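Local coordinates for uncharacterized protein (Bacteroides ovatus CL02T12C04, PDB 6PTM) that probably hydrolyses carrageenan-derived saccharides from the chain end, as an exo-acting carrageenase of glycoside hydrolase family 42, at residues Trp175-Arg180 / Gln505-Cys510; Trp509-Asp514 / Asn530-Arg535; His188-Gly193 / Asp221-Phe226. One frame throughout, in Å; residues are numbered along the deposited sequence.

Contact 1: residues Trp175-Arg180 / Gln505-Cys510; sequences WTWKPR and QTWYWC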
loop_
_atom_site.group_PDB
_atom_site.type_symbol
_atom_site.label_atom_id
_atom_site.label_comp_id
_atom_site.label_asym_id
_atom_site.label_seq_id
_atom_site.Cartn_x
_atom_site.Cartn_y
_atom_site.Cartn_z
ATOM N N TRP A 175 -5.762 -13.966 2.675
ATOM C CA TRP A 175 -4.472 -14.261 3.333
ATOM C C TRP A 175 -3.565 -15.020 2.369
ATOM O O TRP A 175 -4.042 -15.952 1.754
ATOM C CB TRP A 175 -4.732 -15.074 4.595
ATOM C CG TRP A 175 -5.629 -14.407 5.587
ATOM C CD1 TRP A 175 -6.991 -14.468 5.613
ATOM C CD2 TRP A 175 -5.239 -13.565 6.685
ATOM N NE1 TRP A 175 -7.475 -13.676 6.617
ATOM C CE2 TRP A 175 -6.431 -13.140 7.321
ATOM C CE3 TRP A 175 -4.015 -13.112 7.194
ATOM C CZ2 TRP A 175 -6.432 -12.297 8.432
ATOM C CZ3 TRP A 175 -4.017 -12.311 8.324
ATOM C CH2 TRP A 175 -5.210 -11.873 8.904
ATOM N N THR A 176 -2.303 -14.627 2.276
ATOM C CA THR A 176 -1.258 -15.307 1.484
ATOM C C THR A 176 -1.182 -16.808 1.870
ATOM O O THR A 176 -1.159 -17.124 3.076
ATOM C CB THR A 176 0.070 -14.555 1.652
ATOM O OG1 THR A 176 -0.195 -13.159 1.435
ATOM C CG2 THR A 176 1.121 -15.078 0.688
ATOM N N TRP A 177 -1.244 -17.689 0.865
ATOM C CA TRP A 177 -1.014 -19.163 0.954
ATOM C C TRP A 177 -2.104 -19.870 1.753
ATOM O O TRP A 177 -1.880 -21.043 2.061
ATOM C CB TRP A 177 0.348 -19.495 1.586
ATOM C CG TRP A 177 1.534 -19.051 0.792
ATOM C CD1 TRP A 177 1.579 -18.754 -0.542
ATOM C CD2 TRP A 177 2.862 -18.847 1.306
ATOM N NE1 TRP A 177 2.854 -18.376 -0.889
ATOM C CE2 TRP A 177 3.663 -18.429 0.221
ATOM C CE3 TRP A 177 3.456 -19.001 2.563
ATOM C CZ2 TRP A 177 5.018 -18.135 0.368
ATOM C CZ3 TRP A 177 4.797 -18.706 2.707
ATOM C CH2 TRP A 177 5.562 -18.269 1.626
ATOM N N LYS A 178 -3.199 -19.199 2.125
ATOM C CA LYS A 178 -4.322 -19.834 2.867
ATOM C C LYS A 178 -4.848 -21.012 2.055
ATOM O O LYS A 178 -5.186 -20.877 0.875
ATOM C CB LYS A 178 -5.490 -18.874 3.103
ATOM C CG LYS A 178 -6.608 -19.419 3.992
ATOM C CD LYS A 178 -7.792 -18.495 4.024
ATOM C CE LYS A 178 -8.520 -18.486 2.687
ATOM N NZ LYS A 178 -9.571 -17.446 2.661
ATOM N N PRO A 179 -4.973 -22.210 2.660
ATOM C CA PRO A 179 -5.557 -23.342 1.930
ATOM C C PRO A 179 -6.968 -22.982 1.452
ATOM O O PRO A 179 -7.734 -22.410 2.219
ATOM C CB PRO A 179 -5.559 -24.477 2.962
ATOM C CG PRO A 179 -4.416 -24.090 3.893
ATOM C CD PRO A 179 -4.510 -22.577 4.009
ATOM N N ARG A 180 -7.268 -23.299 0.194
ATOM C CA ARG A 180 -8.533 -22.926 -0.483
ATOM C C ARG A 180 -9.545 -24.034 -0.197
ATOM O O ARG A 180 -9.850 -24.805 -1.094
ATOM C CB ARG A 180 -8.245 -22.701 -1.969
ATOM C CG ARG A 180 -7.192 -21.623 -2.222
ATOM C CD ARG A 180 -7.819 -20.261 -2.430
ATOM N NE ARG A 180 -8.810 -20.332 -3.502
ATOM C CZ ARG A 180 -9.996 -19.724 -3.516
ATOM N NH1 ARG A 180 -10.384 -18.949 -2.510
ATOM N NH2 ARG A 180 -10.795 -19.910 -4.552
ATOM N N GLN A 505 -4.467 -9.036 0.157
ATOM C CA GLN A 505 -4.049 -10.416 0.489
ATOM C C GLN A 505 -3.030 -10.252 1.609
ATOM O O GLN A 505 -1.908 -9.821 1.274
ATOM C CB GLN A 505 -3.465 -11.146 -0.717
ATOM C CG GLN A 505 -3.209 -12.607 -0.386
ATOM C CD GLN A 505 -2.666 -13.398 -1.544
ATOM O OE1 GLN A 505 -1.822 -12.931 -2.311
ATOM N NE2 GLN A 505 -3.169 -14.604 -1.671
ATOM N N THR A 506 -3.398 -10.519 2.866
ATOM C CA THR A 506 -2.540 -10.206 4.036
ATOM C C THR A 506 -1.461 -11.291 4.216
ATOM O O THR A 506 -1.795 -12.491 4.103
ATOM C CB THR A 506 -3.364 -10.024 5.309
ATOM O OG1 THR A 506 -4.338 -8.988 5.095
ATOM C CG2 THR A 506 -2.468 -9.747 6.499
ATOM N N TRP A 507 -0.222 -10.882 4.484
ATOM C CA TRP A 507 0.873 -11.807 4.909
ATOM C C TRP A 507 0.650 -12.219 6.370
ATOM O O TRP A 507 0.655 -11.362 7.248
ATOM C CB TRP A 507 2.235 -11.123 4.741
ATOM C CG TRP A 507 3.414 -11.942 5.184
ATOM C CD1 TRP A 507 4.011 -11.910 6.413
ATOM C CD2 TRP A 507 4.153 -12.911 4.405
ATOM N NE1 TRP A 507 5.068 -12.779 6.448
ATOM C CE2 TRP A 507 5.176 -13.413 5.240
ATOM C CE3 TRP A 507 4.053 -13.418 3.099
ATOM C CZ2 TRP A 507 6.120 -14.342 4.791
ATOM C CZ3 TRP A 507 4.989 -14.336 2.654
ATOM C CH2 TRP A 507 5.997 -14.799 3.497
ATOM N N TYR A 508 0.432 -13.511 6.672
ATOM C CA TYR A 508 0.235 -14.634 5.750
ATOM C C TYR A 508 -0.381 -15.824 6.506
ATOM O O TYR A 508 -0.278 -15.910 7.723
ATOM C CB TYR A 508 1.514 -15.129 5.055
ATOM C CG TYR A 508 2.613 -15.733 5.911
ATOM C CD1 TYR A 508 3.494 -16.662 5.366
ATOM C CD2 TYR A 508 2.837 -15.326 7.224
ATOM C CE1 TYR A 508 4.550 -17.188 6.104
ATOM C CE2 TYR A 508 3.875 -15.853 7.974
ATOM C CZ TYR A 508 4.747 -16.775 7.413
ATOM O OH TYR A 508 5.785 -17.265 8.163
ATOM N N TRP A 509 -1.053 -16.708 5.780
ATOM C CA TRP A 509 -1.726 -17.889 6.374
ATOM C C TRP A 509 -0.911 -19.124 6.013
ATOM O O TRP A 509 -1.274 -19.854 5.070
ATOM C CB TRP A 509 -3.171 -17.979 5.917
ATOM C CG TRP A 509 -4.031 -18.950 6.675
ATOM C CD1 TRP A 509 -3.850 -20.295 6.854
ATOM C CD2 TRP A 509 -5.294 -18.630 7.288
ATOM N NE1 TRP A 509 -4.910 -20.830 7.545
ATOM C CE2 TRP A 509 -5.816 -19.838 7.813
ATOM C CE3 TRP A 509 -6.027 -17.439 7.429
ATOM C CZ2 TRP A 509 -7.040 -19.879 8.476
ATOM C CZ3 TRP A 509 -7.235 -17.484 8.090
ATOM C CH2 TRP A 509 -7.731 -18.690 8.599
ATOM N N CYS A 510 0.196 -19.284 6.724
ATOM C CA CYS A 510 1.180 -20.363 6.485
ATOM C C CYS A 510 0.714 -21.659 7.164
ATOM O O CYS A 510 1.264 -22.701 6.806
ATOM C CB CYS A 510 2.559 -19.950 6.981
ATOM S SG CYS A 510 3.867 -20.966 6.257
#

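Contact 2: residues Trp509-Asp514 / Asn530-Arg535; sequences WCRRED and NNHQPR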
loop_
_atom_site.group_PDB
_atom_site.type_symbol
_atom_site.label_atom_id
_atom_site.label_comp_id
_atom_site.label_asym_id
_atom_site.label_seq_id
_atom_site.Cartn_x
_atom_site.Cartn_y
_atom_site.Cartn_z
ATOM N N TRP A 509 -1.053 -16.708 5.780
ATOM C CA TRP A 509 -1.726 -17.889 6.374
ATOM C C TRP A 509 -0.911 -19.124 6.013
ATOM O O TRP A 509 -1.274 -19.854 5.070
ATOM C CB TRP A 509 -3.171 -17.979 5.917
ATOM C CG TRP A 509 -4.031 -18.950 6.675
ATOM C CD1 TRP A 509 -3.850 -20.295 6.854
ATOM C CD2 TRP A 509 -5.294 -18.630 7.288
ATOM N NE1 TRP A 509 -4.910 -20.830 7.545
ATOM C CE2 TRP A 509 -5.816 -19.838 7.813
ATOM C CE3 TRP A 509 -6.027 -17.439 7.429
ATOM C CZ2 TRP A 509 -7.040 -19.879 8.476
ATOM C CZ3 TRP A 509 -7.235 -17.484 8.090
ATOM C CH2 TRP A 509 -7.731 -18.690 8.599
ATOM N N CYS A 510 0.196 -19.284 6.724
ATOM C CA CYS A 510 1.180 -20.363 6.485
ATOM C C CYS A 510 0.714 -21.659 7.164
ATOM O O CYS A 510 1.264 -22.701 6.806
ATOM C CB CYS A 510 2.559 -19.950 6.981
ATOM S SG CYS A 510 3.867 -20.966 6.257
ATOM N N ARG A 511 -0.249 -21.597 8.096
ATOM C CA ARG A 511 -0.898 -22.788 8.716
ATOM C C ARG A 511 -1.513 -23.693 7.645
ATOM O O ARG A 511 -2.241 -23.195 6.766
ATOM C CB ARG A 511 -2.016 -22.354 9.664
ATOM C CG ARG A 511 -1.526 -21.740 10.966
ATOM C CD ARG A 511 -1.315 -22.798 12.058
ATOM N NE ARG A 511 -1.226 -22.145 13.361
ATOM C CZ ARG A 511 -0.970 -22.753 14.516
ATOM N NH1 ARG A 511 -0.756 -24.056 14.554
ATOM N NH2 ARG A 511 -0.999 -22.053 15.637
ATOM N N ARG A 512 -1.263 -24.994 7.740
ATOM C CA ARG A 512 -1.954 -26.008 6.907
ATOM C C ARG A 512 -3.243 -26.371 7.646
ATOM O O ARG A 512 -3.394 -25.961 8.844
ATOM C CB ARG A 512 -1.056 -27.228 6.625
ATOM C CG ARG A 512 0.277 -26.924 5.946
ATOM C CD ARG A 512 0.180 -26.207 4.592
ATOM N NE ARG A 512 -0.079 -24.761 4.677
ATOM C CZ ARG A 512 -0.425 -23.944 3.663
ATOM N NH1 ARG A 512 -0.528 -24.407 2.423
ATOM N NH2 ARG A 512 -0.677 -22.659 3.915
ATOM N N GLU A 513 -4.138 -27.116 6.987
ATOM C CA GLU A 513 -5.437 -27.514 7.596
ATOM C C GLU A 513 -5.198 -28.259 8.922
ATOM O O GLU A 513 -5.989 -28.038 9.878
ATOM C CB GLU A 513 -6.251 -28.354 6.612
ATOM C CG GLU A 513 -7.713 -28.511 7.019
ATOM C CD GLU A 513 -8.538 -29.419 6.119
ATOM O OE1 GLU A 513 -8.037 -29.810 5.051
ATOM O OE2 GLU A 513 -9.679 -29.717 6.484
ATOM N N ASP A 514 -4.119 -29.051 9.019
ATOM C CA ASP A 514 -3.821 -29.899 10.215
ATOM C C ASP A 514 -3.210 -29.065 11.367
ATOM O O ASP A 514 -3.134 -29.600 12.519
ATOM C CB ASP A 514 -3.011 -31.153 9.829
ATOM C CG ASP A 514 -1.549 -30.952 9.472
ATOM O OD1 ASP A 514 -1.046 -29.817 9.551
ATOM O OD2 ASP A 514 -0.925 -31.936 9.082
ATOM N N ASN A 530 0.230 -13.778 12.665
ATOM C CA ASN A 530 -1.237 -13.973 12.734
ATOM C C ASN A 530 -1.528 -15.464 12.876
ATOM O O ASN A 530 -2.589 -15.769 13.436
ATOM C CB ASN A 530 -1.972 -13.325 11.555
ATOM C CG ASN A 530 -1.508 -13.810 10.208
ATOM O OD1 ASN A 530 -0.647 -13.166 9.597
ATOM N ND2 ASN A 530 -2.043 -14.945 9.775
ATOM N N ASN A 531 -0.619 -16.330 12.414
ATOM C CA ASN A 531 -0.781 -17.806 12.479
ATOM C C ASN A 531 -0.905 -18.263 13.951
ATOM O O ASN A 531 -1.326 -19.432 14.170
ATOM C CB ASN A 531 0.342 -18.519 11.742
ATOM C CG ASN A 531 0.313 -18.201 10.266
ATOM O OD1 ASN A 531 -0.472 -18.812 9.511
ATOM N ND2 ASN A 531 1.209 -17.317 9.846
ATOM N N HIS A 532 -0.579 -17.390 14.913
ATOM C CA HIS A 532 -0.700 -17.634 16.372
ATOM C C HIS A 532 -1.655 -16.646 17.056
ATOM O O HIS A 532 -1.608 -16.546 18.319
ATOM C CB HIS A 532 0.700 -17.554 17.023
ATOM C CG HIS A 532 1.619 -18.615 16.521
ATOM N ND1 HIS A 532 2.988 -18.516 16.589
ATOM C CD2 HIS A 532 1.355 -19.826 15.983
ATOM C CE1 HIS A 532 3.525 -19.622 16.096
ATOM N NE2 HIS A 532 2.543 -20.437 15.711
ATOM N N GLN A 533 -2.500 -15.932 16.317
ATOM C CA GLN A 533 -3.264 -14.786 16.912
ATOM C C GLN A 533 -4.717 -14.797 16.440
ATOM O O GLN A 533 -5.103 -14.072 15.509
ATOM C CB GLN A 533 -2.612 -13.456 16.553
ATOM C CG GLN A 533 -1.169 -13.322 16.991
ATOM C CD GLN A 533 -0.494 -12.151 16.320
ATOM O OE1 GLN A 533 -0.718 -11.893 15.124
ATOM N NE2 GLN A 533 0.339 -11.444 17.088
ATOM N N PRO A 534 -5.582 -15.576 17.126
ATOM C CA PRO A 534 -6.994 -15.687 16.740
ATOM C C PRO A 534 -7.723 -14.337 16.644
ATOM O O PRO A 534 -8.519 -14.214 15.775
ATOM C CB PRO A 534 -7.619 -16.567 17.833
ATOM C CG PRO A 534 -6.438 -17.330 18.404
ATOM C CD PRO A 534 -5.258 -16.378 18.316
ATOM N N ARG A 535 -7.406 -13.379 17.517
ATOM C CA ARG A 535 -8.133 -12.097 17.569
ATOM C C ARG A 535 -7.653 -11.177 16.435
ATOM O O ARG A 535 -8.502 -10.423 15.914
ATOM C CB ARG A 535 -8.059 -11.469 18.955
ATOM C CG ARG A 535 -9.010 -12.105 19.960
ATOM C CD ARG A 535 -9.298 -11.232 21.143
ATOM N NE ARG A 535 -8.132 -11.022 21.964
ATOM C CZ ARG A 535 -8.086 -10.190 22.998
ATOM N NH1 ARG A 535 -6.953 -10.016 23.652
ATOM N NH2 ARG A 535 -9.136 -9.463 23.328
#

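Contact 3: residues His188-Gly193 / Asp221-Phe226; sequences HGNLDG and DGSIGF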
loop_
_atom_site.group_PDB
_atom_site.type_symbol
_atom_site.label_atom_id
_atom_site.label_comp_id
_atom_site.label_asym_id
_atom_site.label_seq_id
_atom_site.Cartn_x
_atom_site.Cartn_y
_atom_site.Cartn_z
ATOM N N HIS A 188 -13.250 -16.177 5.693
ATOM C CA HIS A 188 -11.879 -15.598 5.723
ATOM C C HIS A 188 -11.335 -15.201 4.350
ATOM O O HIS A 188 -10.117 -15.172 4.195
ATOM C CB HIS A 188 -10.941 -16.502 6.540
ATOM C CG HIS A 188 -11.298 -16.591 7.985
ATOM N ND1 HIS A 188 -12.216 -17.484 8.465
ATOM C CD2 HIS A 188 -10.859 -15.901 9.056
ATOM C CE1 HIS A 188 -12.324 -17.338 9.760
ATOM N NE2 HIS A 188 -11.511 -16.380 10.143
ATOM N N GLY A 189 -12.228 -14.941 3.406
ATOM C CA GLY A 189 -11.885 -14.440 2.071
ATOM C C GLY A 189 -11.976 -15.563 1.074
ATOM O O GLY A 189 -11.752 -16.733 1.478
ATOM N N ASN A 190 -12.292 -15.231 -0.173
ATOM C CA ASN A 190 -12.397 -16.223 -1.281
ATOM C C ASN A 190 -11.614 -15.719 -2.508
ATOM O O ASN A 190 -12.129 -15.731 -3.644
ATOM C CB ASN A 190 -13.866 -16.572 -1.533
ATOM C CG ASN A 190 -14.016 -17.770 -2.442
ATOM O OD1 ASN A 190 -13.087 -18.549 -2.567
ATOM N ND2 ASN A 190 -15.198 -17.954 -2.993
ATOM N N LEU A 191 -10.367 -15.332 -2.301
ATOM C CA LEU A 191 -9.499 -14.831 -3.388
ATOM C C LEU A 191 -8.978 -16.013 -4.200
ATOM O O LEU A 191 -8.320 -16.895 -3.628
ATOM C CB LEU A 191 -8.340 -14.054 -2.778
ATOM C CG LEU A 191 -7.429 -13.375 -3.793
ATOM C CD1 LEU A 191 -8.171 -12.251 -4.529
ATOM C CD2 LEU A 191 -6.206 -12.832 -3.067
ATOM N N ASP A 192 -9.272 -16.000 -5.493
ATOM C CA ASP A 192 -8.832 -17.046 -6.443
ATOM C C ASP A 192 -7.548 -16.532 -7.085
ATOM O O ASP A 192 -7.049 -15.438 -6.691
ATOM C CB ASP A 192 -9.922 -17.309 -7.480
ATOM C CG ASP A 192 -9.932 -18.696 -8.119
ATOM O OD1 ASP A 192 -8.852 -19.358 -8.156
ATOM O OD2 ASP A 192 -11.008 -19.068 -8.641
ATOM N N GLY A 193 -7.074 -17.254 -8.093
ATOM C CA GLY A 193 -5.955 -16.804 -8.923
ATOM C C GLY A 193 -5.184 -17.959 -9.509
ATOM O O GLY A 193 -5.654 -19.116 -9.455
ATOM N N ASP A 221 -14.072 -20.812 -13.854
ATOM C CA ASP A 221 -14.165 -19.333 -13.863
ATOM C C ASP A 221 -13.847 -18.769 -12.472
ATOM O O ASP A 221 -13.058 -17.815 -12.421
ATOM C CB ASP A 221 -15.548 -18.876 -14.293
ATOM C CG ASP A 221 -15.430 -17.960 -15.471
ATOM O OD1 ASP A 221 -15.449 -16.711 -15.247
ATOM O OD2 ASP A 221 -15.246 -18.516 -16.588
ATOM N N GLY A 222 -14.537 -19.269 -11.440
ATOM C CA GLY A 222 -14.125 -19.255 -10.021
ATOM C C GLY A 222 -14.507 -17.956 -9.335
ATOM O O GLY A 222 -15.504 -17.350 -9.732
ATOM N N SER A 223 -13.756 -17.555 -8.314
ATOM C CA SER A 223 -14.007 -16.300 -7.570
ATOM C C SER A 223 -13.031 -15.228 -8.035
ATOM O O SER A 223 -12.083 -15.556 -8.812
ATOM C CB SER A 223 -13.941 -16.518 -6.082
ATOM O OG SER A 223 -12.727 -17.151 -5.731
ATOM N N ILE A 224 -13.254 -13.983 -7.605
ATOM C CA ILE A 224 -12.400 -12.877 -8.080
ATOM C C ILE A 224 -10.980 -13.212 -7.629
ATOM O O ILE A 224 -10.802 -13.728 -6.519
ATOM C CB ILE A 224 -12.878 -11.491 -7.627
ATOM C CG1 ILE A 224 -12.185 -10.422 -8.464
ATOM C CG2 ILE A 224 -12.699 -11.322 -6.120
ATOM C CD1 ILE A 224 -12.779 -9.020 -8.352
ATOM N N GLY A 225 -10.026 -13.022 -8.520
ATOM C CA GLY A 225 -8.659 -13.507 -8.316
ATOM C C GLY A 225 -7.661 -12.722 -9.129
ATOM O O GLY A 225 -8.050 -11.818 -9.923
ATOM N N PHE A 226 -6.399 -13.040 -8.930
ATOM C CA PHE A 226 -5.325 -12.428 -9.738
ATOM C C PHE A 226 -4.324 -13.495 -10.196
ATOM O O PHE A 226 -4.219 -14.614 -9.628
ATOM C CB PHE A 226 -4.698 -11.273 -8.970
ATOM C CG PHE A 226 -3.691 -11.655 -7.924
ATOM C CD1 PHE A 226 -4.100 -12.099 -6.681
ATOM C CD2 PHE A 226 -2.341 -11.503 -8.152
ATOM C CE1 PHE A 226 -3.185 -12.424 -5.698
ATOM C CE2 PHE A 226 -1.425 -11.787 -7.149
ATOM C CZ PHE A 226 -1.849 -12.236 -5.920
#

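Contact 1: residues Trp175-Arg180 / Gln505-Cys510
Trp175 and Thr506 form a parallel beta bridge where strands 168-175 and 503-506 end, and the chains stay in contact as they leave the sheet. Thr176 N donates to Thr506 O (2.9 Å), and Trp509 N then returns a bond to Thr176 O (2.7 Å). The Trp175 indole is held between two neighbours: Thr506 CB sits off-centre over one face, toward the rim, while the opposite face receives the edge of Trp509 in a T-shaped pair, planes at 67°, with Trp509 CE3 3.6 Å from Trp175 CG. Trp509 in turn carries Lys178 CG over its five-membered ring, 3.7 Å from the centroid. This methylene is set there by a first torsion that puts CG anti to the Lys178 backbone N (chi1 -174°), whereas NZ leads away to Asp174 and the carbonyls of His188 and Gly189. The topology is consistent with closure of the (beta/alpha)8 barrel expected of this family, its first strand pairing with its last. A cis peptide joins Trp507 to Tyr508, as found after the last barrel strand in many clan GH-A hydrolases, and the two rings overlap face on face. Against them packs Trp177, in a type II turn from Trp175 to Lys178: the face of its six-membered ring takes the edge of Trp507, and its CZ3 meets Tyr508 CD1 (3.6 Å). Trp175 NE1 and Trp509 NE1 bond outward to His541 and Tyr84.

Contact 2: residues Trp509-Asp514 / Asn530-Arg535
The side chains of Arg511 and Asn531 run alongside one another in opposite senses, tying the loop after the presumed last barrel strand, 503-506, to the turn that leads into helix 534-549. The guanidinium approaches side-on: NE of Arg511 reaches the backbone O of Asn531 at 2.8 Å and NH2 of Arg511 reaches the same oxygen at 3.0 Å. That oxygen lies almost in the guanidinium plane, and both nitrogens come to it from one face of its own carbonyl plane. A bend at chi2 (-89°) turns the arginine chain back along the asparagine, with Arg511 CG 3.4 Å from Asn531 OD1. The amide oxygen itself serves the facing backbone. It accepts Arg511 N at 3.1 Å, from above the amide plane, and a weaker, more bent bond from Cys510 N. One asparagine therefore engages two successive peptide N-H groups through its side chain and the guanidinium through its main chain, all in buried surroundings.

The next shell fixes these groups. His532 sets the edge of its ring against the arginine, His532 CD2 being 3.3 Å from Arg511 NH2, with ring and guanidinium nearly perpendicular at 80°. Asp88 and Glu120, from helices 69-90 and 109-139, both form salt bridges to Arg511 NH2, probably balancing its charge, while Ser529 takes the ND2 of Asn531. Ala528 N bonds to ND1 of the histidine. Beyond Asn531, Gln533 stands at the N-cap position of helix 534-549, and its backbone N bonds to Asn530 O at 2.9 Å.

Contact 3: residues His188-Gly193 / Asp221-Phe226
The ring of Phe226 meets Leu191 at its edge, Leu191 CD2 lying 4.0 Å from Phe226 CE1, and pairs edge-to-face with Phe467 beyond. The other flat group, the carboxylate of Asp192, offers the anti lone pair of its OD2 to Ser223 N (3.2 Å), while its OD1 accepts Gly193 N from outside the carboxylate plane and forms a salt bridge with Lys219. Both lie where strands 192-197 and 225-230 begin, the parallel pair of a beta-alpha-beta crossover through helix 210-218. Asp192 N donates almost straight to Ile224 O (2.9 Å, 177°), and Phe226 N returns a weak bond to Asp192 O. At the bridge between Asp192 and Gly225 the backbones come so close that a side chain on the glycine would run into Asp192. A chi1 of -154° swings the Asp192 carboxylate away from its own backbone N and over Gly222 and Ser223, OD2 of Asp192 lying 3.4 Å from Gly222 CA. Exchanging Asp192 for an alanine would probably leave Ser223 N and the Lys219 charge without their mates and let that loop shift. Next to it, the Ser223 hydroxyl is committed to the main chain: OG donates to Asn190 O at 2.6 Å.

Overall arrangement
Along the chain, contact 3 falls between the two halves of contact 1, and contact 2 follows at once, sharing Trp509 and Cys510 with contact 1. Centres of contacts 1 and 2 are about 9 Å apart, those of 1 and 3 about 12 Å, and those of 2 and 3 about 20 Å, which places contact 1 in the middle. It joins strands 168-175 and 503-506, contact 3 pairs 192-197 with 225-230, and contact 2 leads into helix 534-549. Residues 175-180 touch both other contacts: Arg180 bonds to Asn190, and the Trp177 carbonyl to Arg512. Contacts 1 and 3 thus join strands of the presumed barrel, and contact 2 ties the loop after its last strand to the N-terminal helices.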